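PDB 2Q7S: N-formylglutamate amidohydrolase from Ralstonia eutropha, which binds a zinc ion and probably acts as a hydrolase of the N-formylglutamate amidohydrolase type. Local coordinates for residues F77-V80 / Y81-N85; P175-A178 / Y179-L182. All coordinates share one frame; numbering follows the deposited sequence.

Overall arrangement
Interactions 1 and 2 are each a local turn in its own unbroken stretch of chain, 77-85 and 175-182, and they lie near the same zinc ion, which H32, D55 and H172 bind. Interaction 1 is the nearer: the side chain of R79 comes within about 4 Å of the metal, and that of D83 lies about 3 Å from that of H32. Interaction 2 stands further off, with the side chain of P175 about 8 Å from the zinc, just after the strand 166-174 that carries H172. Their centres are 19 Å apart and their nearest atoms about 7 Å, so the two do not touch. The first is buried, the second partly exposed.

Interaction 1. Residues F77-V80 / Y81-N85; sequences FPRV and YIDPN
R79 and D83 form a salt bridge within a tight, buried turn of the loop that leaves strand 71-75, beside the zinc site. NE of R79 gives a fairly straight bond to OD2 of D83 (3.2 Å, 162° at the hydrogen), and NH2 adds a weak second one to the same oxygen. OD2 lies in the guanidinium plane, at its edge; the carboxylate itself is turned 81° to that plane, and NE meets OD2 from above the carboxylate plane. Bent at chi2 (92°) and again at chi3, the R79 chain comes alongside D83, the two side chains pointing the same way. Its NH1 goes to G53 O. The other carboxylate oxygen, OD1, accepts from N85 N at 2.9 Å, closing an Asx turn, and from NE2 of the zinc ligand H32; D83 is thus a second-shell residue that probably steadies that histidine. The turn itself is drawn together by P78 O, which accepts from both Y81 N (2.9 Å) and I82 N (3.2 Å). Further round, the ring of F77 presents its edge to I82 O, with CE2 3.4 Å from that oxygen, while CE2 also reaches P84 CG at 3.6 Å. Helix 134-163 packs against this turn: I141 and Y145 touch I82, Y148 touches P84, Y144 meets the rings of F77 and Y81, and R140 makes a cation-pi contact with Y81.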
loop_
_atom_site.group_PDB
_atom_site.type_symbol
_atom_site.label_atom_id
_atom_site.label_comp_id
_atom_site.label_asym_id
_atom_site.label_seq_id
_atom_site.Cartn_x
_atom_site.Cartn_y
_atom_site.Cartn_z
ATOM N N PHE A 77 -5.329 6.683 9.229
ATOM C CA PHE A 77 -4.373 7.756 9.431
ATOM C C PHE A 77 -3.602 7.985 8.147
ATOM O O PHE A 77 -3.474 7.056 7.337
ATOM C CB PHE A 77 -3.411 7.440 10.557
ATOM C CG PHE A 77 -2.725 6.137 10.416
ATOM C CD1 PHE A 77 -3.344 4.965 10.902
ATOM C CD2 PHE A 77 -1.477 6.041 9.802
ATOM C CE1 PHE A 77 -2.797 3.768 10.739
ATOM C CE2 PHE A 77 -0.897 4.797 9.675
ATOM C CZ PHE A 77 -1.531 3.673 10.154
ATOM N N PRO A 78 -3.018 9.187 7.989
ATOM C CA PRO A 78 -2.311 9.463 6.757
ATOM C C PRO A 78 -0.901 8.895 6.768
ATOM O O PRO A 78 -0.201 8.925 7.802
ATOM C CB PRO A 78 -2.316 10.999 6.670
ATOM C CG PRO A 78 -2.987 11.496 7.970
ATOM C CD PRO A 78 -2.959 10.346 8.907
ATOM N N ARG A 79 -0.473 8.387 5.615
ATOM C CA ARG A 79 0.867 7.846 5.489
ATOM C C ARG A 79 1.969 8.877 5.692
ATOM O O ARG A 79 3.094 8.475 6.023
ATOM C CB ARG A 79 1.054 7.120 4.154
ATOM C CG ARG A 79 1.066 7.972 2.954
ATOM C CD ARG A 79 2.447 8.414 2.571
ATOM N NE ARG A 79 3.315 7.397 2.004
ATOM C CZ ARG A 79 3.503 7.137 0.711
ATOM N NH1 ARG A 79 2.830 7.774 -0.230
ATOM N NH2 ARG A 79 4.379 6.214 0.356
ATOM N N VAL A 80 1.655 10.170 5.429
ATOM C CA VAL A 80 2.569 11.282 5.680
ATOM C C VAL A 80 2.733 11.570 7.178
ATOM O O VAL A 80 3.639 12.312 7.576
ATOM C CB VAL A 80 2.114 12.576 4.966
ATOM C CG1 VAL A 80 3.032 13.727 5.329
ATOM C CG2 VAL A 80 2.081 12.359 3.446
ATOM N N TYR A 81 1.852 10.999 7.996
ATOM C CA TYR A 81 1.958 11.047 9.461
ATOM C C TYR A 81 2.812 9.904 9.990
ATOM O O TYR A 81 3.792 10.108 10.735
ATOM C CB TYR A 81 0.577 11.003 10.065
ATOM C CG TYR A 81 0.499 11.108 11.570
ATOM C CD1 TYR A 81 0.716 12.328 12.223
ATOM C CD2 TYR A 81 0.157 10.003 12.344
ATOM C CE1 TYR A 81 0.586 12.441 13.601
ATOM C CE2 TYR A 81 0.073 10.103 13.734
ATOM C CZ TYR A 81 0.253 11.321 14.352
ATOM O OH TYR A 81 0.132 11.431 15.720
ATOM N N ILE A 82 2.434 8.686 9.618
ATOM C CA ILE A 82 3.324 7.564 9.718
ATOM C C ILE A 82 2.964 6.576 8.641
ATOM O O ILE A 82 1.793 6.386 8.334
ATOM C CB ILE A 82 3.328 6.956 11.127
ATOM C CG1 ILE A 82 4.408 5.873 11.235
ATOM C CG2 ILE A 82 1.931 6.500 11.568
ATOM C CD1 ILE A 82 4.682 5.416 12.748
ATOM N N ASP A 83 3.978 5.991 8.030
ATOM C CA ASP A 83 3.792 5.183 6.821
ATOM C C ASP A 83 3.890 3.710 7.189
ATOM O O ASP A 83 5.000 3.231 7.388
ATOM C CB ASP A 83 4.876 5.498 5.816
ATOM C CG ASP A 83 4.670 4.817 4.507
ATOM O OD1 ASP A 83 3.925 3.813 4.444
ATOM O OD2 ASP A 83 5.240 5.317 3.511
ATOM N N PRO A 84 2.745 2.988 7.211
ATOM C CA PRO A 84 2.827 1.575 7.569
ATOM C C PRO A 84 3.588 0.657 6.618
ATOM O O PRO A 84 3.834 -0.472 7.012
ATOM C CB PRO A 84 1.361 1.126 7.648
ATOM C CG PRO A 84 0.543 2.318 7.471
ATOM C CD PRO A 84 1.361 3.384 6.902
ATOM N N ASN A 85 3.904 1.118 5.398
ATOM C CA ASN A 85 4.649 0.317 4.432
ATOM C C ASN A 85 6.115 0.468 4.592
ATOM O O ASN A 85 6.890 0.049 3.723
ATOM C CB ASN A 85 4.268 0.673 2.975
ATOM C CG ASN A 85 3.678 -0.509 2.237
ATOM O OD1 ASN A 85 3.126 -1.413 2.862
ATOM N ND2 ASN A 85 3.881 -0.554 0.945
#

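Interaction 2. Residues P175-A178 / Y179-L182; sequences PNNA and YERL
OD1 of N177 lies at the rim of the R181 guanidinium, tilted somewhat out of its plane, and P175 CG comes in obliquely, 3.4 Å from R181 NE. The N177 amide stands almost square to both its flat neighbours, the guanidinium and the E180 carboxylate. Its two ends are used in opposite senses: OD1 accepts from R181 NE at 2.7 Å, a short but bent bond with the donor tilted off the amide's carbonyl plane, and weakly from NH2, while ND2 donates to E180 OE1 at 3.1 Å, reaching that oxygen on its anti side, though tilted out of the carboxylate plane. With CG of N177 set between its backbone N and carbonyl carbon (chi1 67°), the amide turns toward these two helix residues. N177 occupies the N-cap position, but its side chain makes no capping bond. The backbone winds up first in a type I beta turn from P175 to A178, where A178 N donates to P175 O, and then in a single helical turn. R181 N meets N177 O at 3.1 Å in a nearly straight bond (172° at the hydrogen), and L182 N meets A178 O at 3.0 Å. A water bridges N176 O and Y179 N. The short helix 178-181 follows strand 166-174 of the mixed sheet. Loop residues pack against turn and helix: E259 at P175, Y228 at A178 and P227 at L182, while Y179 OH hydrogen-bonds D226, just beyond strand 222-224.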
loop_
_atom_site.group_PDB
_atom_site.type_symbol
_atom_site.label_atom_id
_atom_site.label_comp_id
_atom_site.label_asym_id
_atom_site.label_seq_id
_atom_site.Cartn_x
_atom_site.Cartn_y
_atom_site.Cartn_z
ATOM N N PRO A 175 1.315 8.944 -8.567
ATOM C CA PRO A 175 1.141 10.111 -9.407
ATOM C C PRO A 175 1.703 9.917 -10.796
ATOM O O PRO A 175 2.532 9.020 -11.039
ATOM C CB PRO A 175 1.914 11.196 -8.646
ATOM C CG PRO A 175 2.947 10.446 -7.936
ATOM C CD PRO A 175 2.350 9.152 -7.547
ATOM N N ASN A 176 1.256 10.756 -11.718
ATOM C CA ASN A 176 1.643 10.609 -13.087
ATOM C C ASN A 176 3.144 10.849 -13.264
ATOM O O ASN A 176 3.804 10.271 -14.130
ATOM C CB ASN A 176 0.811 11.561 -13.940
ATOM C CG ASN A 176 0.234 10.894 -15.169
ATOM O OD1 ASN A 176 0.042 9.685 -15.202
ATOM N ND2 ASN A 176 -0.036 11.683 -16.190
ATOM N N ASN A 177 3.694 11.685 -12.400
ATOM C CA ASN A 177 5.109 11.972 -12.424
ATOM C C ASN A 177 5.908 11.146 -11.428
ATOM O O ASN A 177 6.918 11.610 -10.928
ATOM C CB ASN A 177 5.343 13.483 -12.246
ATOM C CG ASN A 177 4.947 13.994 -10.880
ATOM O OD1 ASN A 177 4.404 13.266 -10.058
ATOM N ND2 ASN A 177 5.234 15.259 -10.629
ATOM N N ALA A 178 5.482 9.915 -11.153
ATOM C CA ALA A 178 6.229 9.042 -10.238
ATOM C C ALA A 178 7.721 8.878 -10.608
ATOM O O ALA A 178 8.555 8.746 -9.715
ATOM C CB ALA A 178 5.589 7.719 -10.126
ATOM N N TYR A 179 8.050 8.897 -11.902
ATOM C CA TYR A 179 9.438 8.771 -12.362
ATOM C C TYR A 179 10.275 10.009 -11.960
ATOM O O TYR A 179 11.405 9.879 -11.507
ATOM C CB TYR A 179 9.513 8.577 -13.887
ATOM C CG TYR A 179 9.285 7.150 -14.418
ATOM C CD1 TYR A 179 10.012 6.067 -13.917
ATOM C CD2 TYR A 179 8.386 6.908 -15.444
ATOM C CE1 TYR A 179 9.812 4.786 -14.399
ATOM C CE2 TYR A 179 8.186 5.619 -15.951
ATOM C CZ TYR A 179 8.903 4.570 -15.430
ATOM O OH TYR A 179 8.753 3.296 -15.915
ATOM N N GLU A 180 9.703 11.194 -12.154
ATOM C CA GLU A 180 10.322 12.467 -11.787
ATOM C C GLU A 180 10.568 12.566 -10.278
ATOM O O GLU A 180 11.653 12.958 -9.834
ATOM C CB GLU A 180 9.408 13.607 -12.274
ATOM C CG GLU A 180 9.738 15.017 -11.790
ATOM C CD GLU A 180 8.868 16.098 -12.480
ATOM O OE1 GLU A 180 7.626 15.953 -12.521
ATOM O OE2 GLU A 180 9.429 17.102 -12.981
ATOM N N ARG A 181 9.558 12.209 -9.504
ATOM C CA ARG A 181 9.621 12.211 -8.046
ATOM C C ARG A 181 10.604 11.192 -7.443
ATOM O O ARG A 181 11.214 11.439 -6.395
ATOM C CB ARG A 181 8.239 11.872 -7.488
ATOM C CG ARG A 181 7.196 12.912 -7.779
ATOM C CD ARG A 181 6.044 12.749 -6.824
ATOM N NE ARG A 181 4.802 13.254 -7.391
ATOM C CZ ARG A 181 4.042 14.219 -6.869
ATOM N NH1 ARG A 181 4.371 14.816 -5.722
ATOM N NH2 ARG A 181 2.925 14.582 -7.505
ATOM N N LEU A 182 10.685 10.016 -8.056
ATOM C CA LEU A 182 11.773 9.102 -7.780
ATOM C C LEU A 182 12.881 9.704 -8.634
ATOM O O LEU A 182 12.628 10.631 -9.391
ATOM C CB LEU A 182 11.409 7.673 -8.179
ATOM C CG LEU A 182 10.069 7.108 -7.677
ATOM C CD1 LEU A 182 9.724 5.874 -8.492
ATOM C CD2 LEU A 182 10.070 6.789 -6.176
HETATM O O HOH W 1 6.173 9.356 -14.508
#